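PDB 2WKD: ORF34P2, which binds single-stranded DNA with nanomolar affinity and no sequence specificity, serving the lactococcal phage p2 as its single-stranded DNA binding protein. Local coordinates for residues D24-L32 with A44-Q55; D58-Q67 with N78-I89. The protein carries 2 engineered substitutions. All blocks are in the same frame, centred on the assembly; numbering follows the deposited sequence.

Contact 1 (D24-L32 with A44-Q55). Engineered in segment 44-55: Met-50 (natural residue Leu).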
loop_
_atom_site.group_PDB
_atom_site.type_symbol
_atom_site.label_atom_id
_atom_site.label_comp_id
_atom_site.label_asym_id
_atom_site.label_seq_id
_atom_site.Cartn_x
_atom_site.Cartn_y
_atom_site.Cartn_z
ATOM N N ASP A 24 -25.345 -4.443 10.833
ATOM C CA ASP A 24 -24.316 -5.468 10.594
ATOM C C ASP A 24 -23.327 -5.025 9.508
ATOM O O ASP A 24 -23.745 -4.644 8.411
ATOM C CB ASP A 24 -24.957 -6.784 10.115
ATOM C CG ASP A 24 -25.690 -7.531 11.223
ATOM O OD1 ASP A 24 -25.784 -7.024 12.368
ATOM O OD2 ASP A 24 -26.179 -8.636 10.931
ATOM N N LYS A 25 -22.034 -5.101 9.809
ATOM C CA LYS A 25 -21.010 -4.924 8.783
ATOM C C LYS A 25 -19.973 -5.996 8.903
ATOM O O LYS A 25 -19.580 -6.371 10.022
ATOM C CB LYS A 25 -20.311 -3.565 8.888
ATOM C CG LYS A 25 -21.209 -2.354 8.687
ATOM C CD LYS A 25 -21.838 -2.346 7.305
ATOM C CE LYS A 25 -22.562 -1.035 7.044
ATOM N NZ LYS A 25 -23.058 -0.997 5.640
ATOM N N LYS A 26 -19.534 -6.484 7.745
ATOM C CA LYS A 26 -18.333 -7.283 7.653
ATOM C C LYS A 26 -17.121 -6.369 7.741
ATOM O O LYS A 26 -17.100 -5.279 7.139
ATOM C CB LYS A 26 -18.299 -8.077 6.347
ATOM C CG LYS A 26 -19.210 -9.290 6.303
ATOM C CD LYS A 26 -18.925 -10.103 5.045
ATOM C CE LYS A 26 -19.896 -11.275 4.916
ATOM N NZ LYS A 26 -21.328 -10.861 4.814
ATOM N N ILE A 27 -16.125 -6.790 8.512
ATOM C CA ILE A 27 -14.830 -6.104 8.550
ATOM C C ILE A 27 -13.747 -7.118 8.192
ATOM O O ILE A 27 -13.652 -8.179 8.828
ATOM C CB ILE A 27 -14.505 -5.503 9.937
ATOM C CG1 ILE A 27 -15.562 -4.482 10.355
ATOM C CG2 ILE A 27 -13.110 -4.860 9.933
ATOM C CD1 ILE A 27 -15.348 -3.919 11.765
ATOM N N ILE A 28 -12.953 -6.790 7.171
ATOM C CA ILE A 28 -11.843 -7.640 6.746
ATOM C C ILE A 28 -10.522 -7.076 7.273
ATOM O O ILE A 28 -10.367 -5.859 7.413
ATOM C CB ILE A 28 -11.808 -7.816 5.194
ATOM C CG1 ILE A 28 -10.996 -9.062 4.808
ATOM C CG2 ILE A 28 -11.297 -6.536 4.499
ATOM C CD1 ILE A 28 -11.028 -9.417 3.327
ATOM N N SER A 29 -9.588 -7.970 7.577
ATOM C CA SER A 29 -8.257 -7.598 8.045
ATOM C C SER A 29 -7.251 -8.193 7.070
ATOM O O SER A 29 -7.192 -9.410 6.898
ATOM C CB SER A 29 -8.028 -8.114 9.476
ATOM O OG SER A 29 -6.727 -7.767 9.952
ATOM N N VAL A 30 -6.498 -7.325 6.399
ATOM C CA VAL A 30 -5.562 -7.744 5.332
ATOM C C VAL A 30 -4.120 -7.261 5.576
ATOM O O VAL A 30 -3.921 -6.185 6.154
ATOM C CB VAL A 30 -6.047 -7.282 3.918
ATOM C CG1 VAL A 30 -7.375 -7.979 3.545
ATOM C CG2 VAL A 30 -6.190 -5.750 3.834
ATOM N N PRO A 31 -3.110 -8.049 5.136
ATOM C CA PRO A 31 -1.694 -7.666 5.339
ATOM C C PRO A 31 -1.315 -6.493 4.427
ATOM O O PRO A 31 -1.658 -6.494 3.240
ATOM C CB PRO A 31 -0.921 -8.930 4.936
ATOM C CG PRO A 31 -1.788 -9.608 3.933
ATOM C CD PRO A 31 -3.232 -9.312 4.372
ATOM N N LEU A 32 -0.644 -5.502 4.999
ATOM C CA LEU A 32 -0.206 -4.317 4.270
ATOM C C LEU A 32 1.121 -4.474 3.532
ATOM O O LEU A 32 1.494 -3.605 2.745
ATOM C CB LEU A 32 -0.132 -3.115 5.207
ATOM C CG LEU A 32 -1.442 -2.853 5.938
ATOM C CD1 LEU A 32 -1.240 -1.671 6.863
ATOM C CD2 LEU A 32 -2.627 -2.615 4.968
ATOM N N ALA A 44 2.153 -5.954 9.389
ATOM C CA ALA A 44 1.040 -5.114 9.810
ATOM C C ALA A 44 -0.231 -5.428 8.992
ATOM O O ALA A 44 -0.146 -5.775 7.806
ATOM C CB ALA A 44 1.412 -3.659 9.696
ATOM N N TYR A 45 -1.392 -5.317 9.641
ATOM C CA TYR A 45 -2.687 -5.616 9.032
ATOM C C TYR A 45 -3.588 -4.406 9.044
ATOM O O TYR A 45 -3.623 -3.667 10.021
ATOM C CB TYR A 45 -3.377 -6.791 9.735
ATOM C CG TYR A 45 -2.809 -8.108 9.295
ATOM C CD1 TYR A 45 -1.573 -8.541 9.769
ATOM C CD2 TYR A 45 -3.487 -8.906 8.375
ATOM C CE1 TYR A 45 -1.029 -9.737 9.345
ATOM C CE2 TYR A 45 -2.956 -10.105 7.942
ATOM C CZ TYR A 45 -1.722 -10.514 8.437
ATOM O OH TYR A 45 -1.183 -11.701 8.021
ATOM N N GLY A 46 -4.286 -4.189 7.934
ATOM C CA GLY A 46 -5.259 -3.114 7.852
ATOM C C GLY A 46 -6.673 -3.658 7.796
ATOM O O GLY A 46 -6.916 -4.737 7.247
ATOM N N SER A 47 -7.607 -2.901 8.358
ATOM C CA SER A 47 -9.015 -3.287 8.364
ATOM C C SER A 47 -9.861 -2.376 7.490
ATOM O O SER A 47 -9.590 -1.178 7.377
ATOM C CB SER A 47 -9.551 -3.275 9.794
ATOM O OG SER A 47 -8.669 -3.990 10.637
ATOM N N ALA A 48 -10.892 -2.953 6.878
ATOM C CA ALA A 48 -11.838 -2.202 6.047
ATOM C C ALA A 48 -13.250 -2.785 6.157
ATOM O O ALA A 48 -13.418 -4.006 6.237
ATOM C CB ALA A 48 -11.388 -2.212 4.596
ATOM N N PHE A 49 -14.251 -1.906 6.143
ATOM C CA PHE A 49 -15.646 -2.324 6.100
ATOM C C PHE A 49 -16.013 -2.761 4.690
ATOM O O PHE A 49 -15.610 -2.120 3.714
ATOM C CB PHE A 49 -16.566 -1.188 6.562
ATOM C CG PHE A 49 -16.511 -0.920 8.051
ATOM C CD1 PHE A 49 -17.334 -1.625 8.930
ATOM C CD2 PHE A 49 -15.649 0.036 8.571
ATOM C CE1 PHE A 49 -17.295 -1.374 10.306
ATOM C CE2 PHE A 49 -15.605 0.288 9.954
ATOM C CZ PHE A 49 -16.429 -0.419 10.816
HETATM N N MSE A 50 -16.754 -3.857 4.587
HETATM C CA MSE A 50 -17.198 -4.406 3.308
HETATM C C MSE A 50 -18.585 -3.862 2.991
HETATM O O MSE A 50 -19.402 -3.688 3.901
HETATM C CB MSE A 50 -17.301 -5.941 3.369
HETATM C CG MSE A 50 -16.037 -6.660 3.767
HETATM SE SE MSE A 50 -14.755 -6.758 2.280
HETATM C CE MSE A 50 -14.242 -8.579 2.538
ATOM N N PRO A 51 -18.865 -3.609 1.695
ATOM C CA PRO A 51 -20.231 -3.293 1.256
ATOM C C PRO A 51 -21.182 -4.462 1.550
ATOM O O PRO A 51 -20.738 -5.608 1.655
ATOM C CB PRO A 51 -20.106 -3.083 -0.263
ATOM C CG PRO A 51 -18.698 -3.396 -0.643
ATOM C CD PRO A 51 -17.865 -3.497 0.613
ATOM N N ASP A 52 -22.478 -4.175 1.656
ATOM C CA ASP A 52 -23.466 -5.179 2.077
ATOM C C ASP A 52 -23.541 -6.395 1.156
ATOM O O ASP A 52 -23.835 -7.480 1.616
ATOM C CB ASP A 52 -24.862 -4.564 2.221
ATOM C CG ASP A 52 -24.966 -3.571 3.381
ATOM O OD1 ASP A 52 -24.060 -3.516 4.247
ATOM O OD2 ASP A 52 -25.984 -2.837 3.424
ATOM N N PHE A 53 -23.270 -6.221 -0.137
ATOM C CA PHE A 53 -23.432 -7.333 -1.090
ATOM C C PHE A 53 -22.337 -8.414 -0.991
ATOM O O PHE A 53 -22.533 -9.546 -1.450
ATOM C CB PHE A 53 -23.518 -6.802 -2.522
ATOM C CG PHE A 53 -22.187 -6.445 -3.110
ATOM C CD1 PHE A 53 -21.478 -7.379 -3.861
ATOM C CD2 PHE A 53 -21.636 -5.180 -2.912
ATOM C CE1 PHE A 53 -20.247 -7.051 -4.402
ATOM C CE2 PHE A 53 -20.410 -4.847 -3.454
ATOM C CZ PHE A 53 -19.713 -5.780 -4.193
ATOM N N ILE A 54 -21.192 -8.064 -0.404
ATOM C CA ILE A 54 -20.091 -9.002 -0.229
ATOM C C ILE A 54 -20.510 -10.164 0.654
ATOM O O ILE A 54 -21.157 -9.960 1.668
ATOM C CB ILE A 54 -18.815 -8.287 0.325
ATOM C CG1 ILE A 54 -18.238 -7.332 -0.735
ATOM C CG2 ILE A 54 -17.751 -9.290 0.749
ATOM C CD1 ILE A 54 -17.818 -8.016 -2.037
ATOM N N GLN A 55 -20.133 -11.376 0.248
ATOM C CA GLN A 55 -20.442 -12.607 0.978
ATOM C C GLN A 55 -19.180 -13.375 1.377
ATOM O O GLN A 55 -18.149 -13.266 0.724
ATOM C CB GLN A 55 -21.354 -13.498 0.133
ATOM C CG GLN A 55 -22.783 -12.960 0.054
ATOM C CD GLN A 55 -23.787 -14.027 -0.290
ATOM O OE1 GLN A 55 -23.937 -14.401 -1.457
ATOM N NE2 GLN A 55 -24.496 -14.528 0.729
HETATM O O HOH W 1 -23.352 -5.369 5.832
HETATM O O HOH W 2 -20.231 -1.054 4.465
HETATM O O HOH W 3 -20.773 -5.800 5.127
HETATM O O HOH W 4 -21.585 -7.963 3.635
#
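Gly-46 N makes the shortest direct bond between the two strands, 2.7 Å to Val-30 O, and Val-30 N returns it to Gly-46 O at 2.8 Å. Leu-32 CD2 packs 3.9 Å from Gly-46 CA, close against the bare backbone of the glycine. Strands 25-31 and 45-49 pair antiparallel in this way within the OB-type barrel expected of this family. On the face carrying Ile-27, Ser-29 and Pro-31, Ile-27 CD1 lies 3.5 Å from Phe-49 CE1, the two side chains pointing the same way, while Pro-31 CB sits over the Tyr-45 ring face, 4.2 Å from its centroid. On the buried face, the engineered selenomethionine Met-50 brings its methyl CE against Ile-28 CD1. Lys-25 CB meets the edge of the Phe-49 ring; farther out its chain folds at chi2 (-61°), taking NZ to a salt bridge 3.0 Å from Asp-52 OD1, on the syn side but 29° out of the carboxylate plane. Lysine also suits position 26: its chain runs straight from CG and bends only at chi4 (61°), bringing NZ to the type I turn of Pro-51 to Ile-54. Its bond to Ile-54 O is weak at 3.3 Å; a water bonded to Lys-26 NZ lies 2.8 Å from Ile-54 O and also near Asp-52 O.

Contact 2 (D58-Q67 with N78-I89); sequences DTVTVSGRVQ and NFVFPTVEKVFI
Phe-79 is held between two valines. Val-62 CG1 stands over the centre of one ring face, 3.8 Å from the centroid, and Val-66 CG1 over the opposite face at 4.0 Å, displaced toward the rim, both as CH-pi contacts. Beta-branched valine suits the place, since a methyl held close to the backbone can point its C-H bonds into the ring face. Val-62 presents CG1 because that methyl lies opposite its own backbone N (chi1 -177°); its other methyl, CG2, runs beside Val-84 CG2. Gly-64 N meets the ring at its edge, in plane.

At the other end, Lys-86 stretches out fully to lay CE against the carboxylate of Asp-58. The direct salt bridge is long, NZ to OD2 3.9 Å, and two waters fill in, each bonded to NZ and to one carboxylate oxygen. Asp-58 OD2 also accepts from Gln-55 N, which would help to fix the carboxylate. Between these ends, Thr-61 OG1 touches Val-87 CG2 at 3.3 Å; the same OG1 is hydrogen-bonded to Thr-7 OG1 on strand 2-9.

The ladder behind the side chains is regular in the middle, with Thr-61 and Glu-85 bonded both ways. It breaks at Gly-64 and at Val-80 and Phe-81, where both strands turn a corner; there one water joins Arg-65 N to Val-80 O. Beyond it the pairing resumes, Gln-67 N bonding to Asn-78 O at 2.8 Å and Asn-78 N to Gln-67 O, and Arg-65 forms a salt bridge with Glu-34 of the second subunit. A long antiparallel hairpin, bent so that its halves lie in different sheets or on different faces, is consistent with the OB fold to which the family is assigned.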
loop_
_atom_site.group_PDB
_atom_site.type_symbol
_atom_site.label_atom_id
_atom_site.label_comp_id
_atom_site.label_asym_id
_atom_site.label_seq_id
_atom_site.Cartn_x
_atom_site.Cartn_y
_atom_site.Cartn_z
ATOM N N ASP A 58 -16.250 -14.665 -1.061
ATOM C CA ASP A 58 -15.942 -13.771 -2.178
ATOM C C ASP A 58 -14.467 -13.380 -2.169
ATOM O O ASP A 58 -13.853 -13.275 -1.100
ATOM C CB ASP A 58 -16.788 -12.492 -2.100
ATOM C CG ASP A 58 -18.242 -12.709 -2.488
ATOM O OD1 ASP A 58 -18.620 -13.841 -2.890
ATOM O OD2 ASP A 58 -19.012 -11.724 -2.380
ATOM N N THR A 59 -13.910 -13.154 -3.358
ATOM C CA THR A 59 -12.595 -12.517 -3.498
ATOM C C THR A 59 -12.881 -11.037 -3.748
ATOM O O THR A 59 -13.787 -10.698 -4.545
ATOM C CB THR A 59 -11.777 -13.118 -4.667
ATOM O OG1 THR A 59 -11.672 -14.537 -4.501
ATOM C CG2 THR A 59 -10.363 -12.511 -4.757
ATOM N N VAL A 60 -12.151 -10.169 -3.037
ATOM C CA VAL A 60 -12.336 -8.725 -3.141
ATOM C C VAL A 60 -11.024 -7.987 -3.340
ATOM O O VAL A 60 -9.954 -8.470 -2.946
ATOM C CB VAL A 60 -13.022 -8.130 -1.881
ATOM C CG1 VAL A 60 -14.462 -8.639 -1.757
ATOM C CG2 VAL A 60 -12.200 -8.438 -0.611
ATOM N N THR A 61 -11.123 -6.812 -3.949
ATOM C CA THR A 61 -10.016 -5.880 -4.007
ATOM C C THR A 61 -10.330 -4.690 -3.097
ATOM O O THR A 61 -11.309 -3.978 -3.308
ATOM C CB THR A 61 -9.733 -5.450 -5.460
ATOM O OG1 THR A 61 -9.254 -6.587 -6.179
ATOM C CG2 THR A 61 -8.667 -4.389 -5.529
ATOM N N VAL A 62 -9.511 -4.502 -2.069
ATOM C CA VAL A 62 -9.626 -3.332 -1.195
ATOM C C VAL A 62 -8.520 -2.314 -1.493
ATOM O O VAL A 62 -7.322 -2.631 -1.394
ATOM C CB VAL A 62 -9.598 -3.728 0.275
ATOM C CG1 VAL A 62 -9.798 -2.487 1.147
ATOM C CG2 VAL A 62 -10.690 -4.776 0.555
ATOM N N SER A 63 -8.936 -1.097 -1.861
ATOM C CA SER A 63 -8.014 -0.055 -2.279
ATOM C C SER A 63 -8.321 1.298 -1.633
ATOM O O SER A 63 -9.433 1.804 -1.730
ATOM C CB SER A 63 -8.025 0.082 -3.802
ATOM O OG SER A 63 -6.983 0.932 -4.257
ATOM N N GLY A 64 -7.317 1.883 -0.990
ATOM C CA GLY A 64 -7.427 3.254 -0.510
ATOM C C GLY A 64 -6.305 3.639 0.417
ATOM O O GLY A 64 -5.409 2.840 0.687
ATOM N N ARG A 65 -6.358 4.874 0.907
ATOM C CA ARG A 65 -5.419 5.353 1.915
ATOM C C ARG A 65 -5.557 4.481 3.150
ATOM O O ARG A 65 -6.623 3.883 3.376
ATOM C CB ARG A 65 -5.704 6.819 2.234
ATOM C CG ARG A 65 -5.695 7.720 0.973
ATOM C CD ARG A 65 -6.569 8.958 1.113
ATOM N NE ARG A 65 -6.166 9.769 2.257
ATOM C CZ ARG A 65 -6.856 10.798 2.737
ATOM N NH1 ARG A 65 -8.005 11.161 2.180
ATOM N NH2 ARG A 65 -6.398 11.465 3.789
ATOM N N VAL A 66 -4.468 4.317 3.891
ATOM C CA VAL A 66 -4.559 3.742 5.225
ATOM C C VAL A 66 -3.952 4.645 6.293
ATOM O O VAL A 66 -2.937 5.319 6.060
ATOM C CB VAL A 66 -4.180 2.205 5.332
ATOM C CG1 VAL A 66 -3.947 1.563 3.965
ATOM C CG2 VAL A 66 -3.074 1.919 6.329
ATOM N N GLN A 67 -4.631 4.668 7.441
ATOM C CA GLN A 67 -4.287 5.486 8.609
ATOM C C GLN A 67 -3.798 4.626 9.769
ATOM O O GLN A 67 -4.437 3.630 10.104
ATOM C CB GLN A 67 -5.527 6.230 9.077
ATOM C CG GLN A 67 -5.497 7.711 8.847
ATOM C CD GLN A 67 -6.108 8.466 10.006
ATOM O OE1 GLN A 67 -6.898 9.389 9.813
ATOM N NE2 GLN A 67 -5.749 8.072 11.225
ATOM N N ASN A 78 -6.241 1.395 9.617
ATOM C CA ASN A 78 -7.564 1.381 8.985
ATOM C C ASN A 78 -7.573 2.041 7.614
ATOM O O ASN A 78 -6.957 3.087 7.434
ATOM C CB ASN A 78 -8.601 2.056 9.889
ATOM C CG ASN A 78 -8.772 1.339 11.230
ATOM O OD1 ASN A 78 -9.200 0.182 11.286
ATOM N ND2 ASN A 78 -8.438 2.031 12.315
ATOM N N PHE A 79 -8.270 1.428 6.656
ATOM C CA PHE A 79 -8.471 2.031 5.337
ATOM C C PHE A 79 -9.370 3.249 5.482
ATOM O O PHE A 79 -10.280 3.239 6.299
ATOM C CB PHE A 79 -9.071 1.018 4.345
ATOM C CG PHE A 79 -8.054 0.065 3.760
ATOM C CD1 PHE A 79 -7.624 -1.053 4.481
ATOM C CD2 PHE A 79 -7.517 0.295 2.493
ATOM C CE1 PHE A 79 -6.678 -1.923 3.958
ATOM C CE2 PHE A 79 -6.567 -0.566 1.962
ATOM C CZ PHE A 79 -6.155 -1.693 2.694
ATOM N N VAL A 80 -9.109 4.293 4.692
ATOM C CA VAL A 80 -9.911 5.522 4.709
ATOM C C VAL A 80 -10.602 5.684 3.359
ATOM O O VAL A 80 -9.931 5.662 2.323
ATOM C CB VAL A 80 -9.030 6.785 4.990
ATOM C CG1 VAL A 80 -9.887 8.051 5.049
ATOM C CG2 VAL A 80 -8.217 6.615 6.270
ATOM N N PHE A 81 -11.926 5.860 3.376
ATOM C CA PHE A 81 -12.765 5.853 2.162
ATOM C C PHE A 81 -12.371 4.741 1.152
ATOM O O PHE A 81 -12.187 5.042 -0.032
ATOM C CB PHE A 81 -12.711 7.210 1.422
ATOM C CG PHE A 81 -13.271 8.388 2.193
ATOM C CD1 PHE A 81 -12.428 9.438 2.586
ATOM C CD2 PHE A 81 -14.636 8.484 2.474
ATOM C CE1 PHE A 81 -12.927 10.551 3.276
ATOM C CE2 PHE A 81 -15.148 9.592 3.169
ATOM C CZ PHE A 81 -14.291 10.626 3.568
ATOM N N PRO A 82 -12.232 3.470 1.599
ATOM C CA PRO A 82 -11.779 2.463 0.625
ATOM C C PRO A 82 -12.773 2.213 -0.505
ATOM O O PRO A 82 -13.979 2.391 -0.321
ATOM C CB PRO A 82 -11.637 1.192 1.469
ATOM C CG PRO A 82 -12.586 1.389 2.606
ATOM C CD PRO A 82 -12.505 2.863 2.916
ATOM N N THR A 83 -12.255 1.848 -1.674
ATOM C CA THR A 83 -13.057 1.241 -2.723
ATOM C C THR A 83 -12.942 -0.256 -2.495
ATOM O O THR A 83 -11.848 -0.781 -2.263
ATOM C CB THR A 83 -12.565 1.623 -4.148
ATOM O OG1 THR A 83 -12.735 3.028 -4.356
ATOM C CG2 THR A 83 -13.380 0.917 -5.210
ATOM N N VAL A 84 -14.076 -0.938 -2.497
ATOM C CA VAL A 84 -14.087 -2.396 -2.404
ATOM C C VAL A 84 -14.806 -2.938 -3.637
ATOM O O VAL A 84 -15.940 -2.552 -3.921
ATOM C CB VAL A 84 -14.729 -2.931 -1.071
ATOM C CG1 VAL A 84 -14.649 -4.468 -0.994
ATOM C CG2 VAL A 84 -14.048 -2.318 0.163
ATOM N N GLU A 85 -14.127 -3.817 -4.369
ATOM C CA GLU A 85 -14.677 -4.422 -5.580
ATOM C C GLU A 85 -14.677 -5.925 -5.431
ATOM O O GLU A 85 -13.703 -6.506 -4.948
ATOM C CB GLU A 85 -13.857 -4.032 -6.820
ATOM C CG GLU A 85 -14.025 -2.572 -7.241
ATOM C CD GLU A 85 -13.080 -2.149 -8.360
ATOM O OE1 GLU A 85 -11.851 -2.142 -8.135
ATOM O OE2 GLU A 85 -13.569 -1.806 -9.460
ATOM N N LYS A 86 -15.776 -6.549 -5.838
ATOM C CA LYS A 86 -15.833 -8.000 -5.956
ATOM C C LYS A 86 -15.039 -8.430 -7.204
ATOM O O LYS A 86 -15.209 -7.846 -8.260
ATOM C CB LYS A 86 -17.290 -8.468 -6.080
ATOM C CG LYS A 86 -17.456 -9.976 -6.033
ATOM C CD LYS A 86 -18.920 -10.370 -5.893
ATOM C CE LYS A 86 -19.087 -11.886 -5.984
ATOM N NZ LYS A 86 -20.523 -12.295 -5.930
ATOM N N VAL A 87 -14.198 -9.456 -7.058
ATOM C CA VAL A 87 -13.406 -10.025 -8.162
ATOM C C VAL A 87 -14.020 -11.341 -8.621
ATOM O O VAL A 87 -14.395 -12.178 -7.795
ATOM C CB VAL A 87 -11.940 -10.286 -7.724
ATOM C CG1 VAL A 87 -11.113 -10.917 -8.879
ATOM C CG2 VAL A 87 -11.290 -9.009 -7.242
ATOM N N PHE A 88 -14.114 -11.539 -9.932
ATOM C CA PHE A 88 -14.723 -12.761 -10.475
ATOM C C PHE A 88 -13.714 -13.713 -11.107
ATOM O O PHE A 88 -12.793 -13.277 -11.797
ATOM C CB PHE A 88 -15.833 -12.413 -11.467
ATOM C CG PHE A 88 -16.964 -11.661 -10.844
ATOM C CD1 PHE A 88 -18.084 -12.340 -10.367
ATOM C CD2 PHE A 88 -16.902 -10.270 -10.705
ATOM C CE1 PHE A 88 -19.134 -11.643 -9.762
ATOM C CE2 PHE A 88 -17.951 -9.562 -10.094
ATOM C CZ PHE A 88 -19.071 -10.257 -9.625
ATOM N N ILE A 89 -13.911 -15.010 -10.866
ATOM C CA ILE A 89 -13.074 -16.080 -11.429
ATOM C C ILE A 89 -13.897 -17.011 -12.315
ATOM O O ILE A 89 -14.379 -16.610 -13.373
ATOM C CB ILE A 89 -12.381 -16.923 -10.323
ATOM C CG1 ILE A 89 -11.331 -16.095 -9.560
ATOM C CG2 ILE A 89 -11.745 -18.170 -10.923
ATOM C CD1 ILE A 89 -11.864 -15.321 -8.331
HETATM O O HOH W 5 -21.282 -11.194 -3.228
HETATM O O HOH W 6 -20.662 -14.623 -4.511
HETATM O O HOH W 7 -15.632 -13.241 -5.545
HETATM O O HOH W 8 -11.018 -1.665 -5.067
HETATM O O HOH W 9 -8.549 6.162 -0.012
#

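Contacts 1 and 2 are successive antiparallel pairings, joined edge to edge where strand 45-49 runs parallel to strand 77-87 and Ser-47 O probably accepts from Phe-79 N at 3.0 Å. Their inner faces meet in a shared apolar core: Ala-48 packs on Val-62 and Phe-79, and Ile-54 on Val-60. Contact 1 is the more central, its centre about 3 Å from that of the chain against about 6 Å for contact 2, but both combine a buried inner face with a more exposed outer one. That of contact 1 carries Tyr-45 and Phe-49; that of contact 2 has Glu-85, threonines and Ser-63, with hydroxyls linked to strand 2-9. Each has a lysine–aspartate pair at an end, direct in contact 1 but chiefly water-mediated in contact 2.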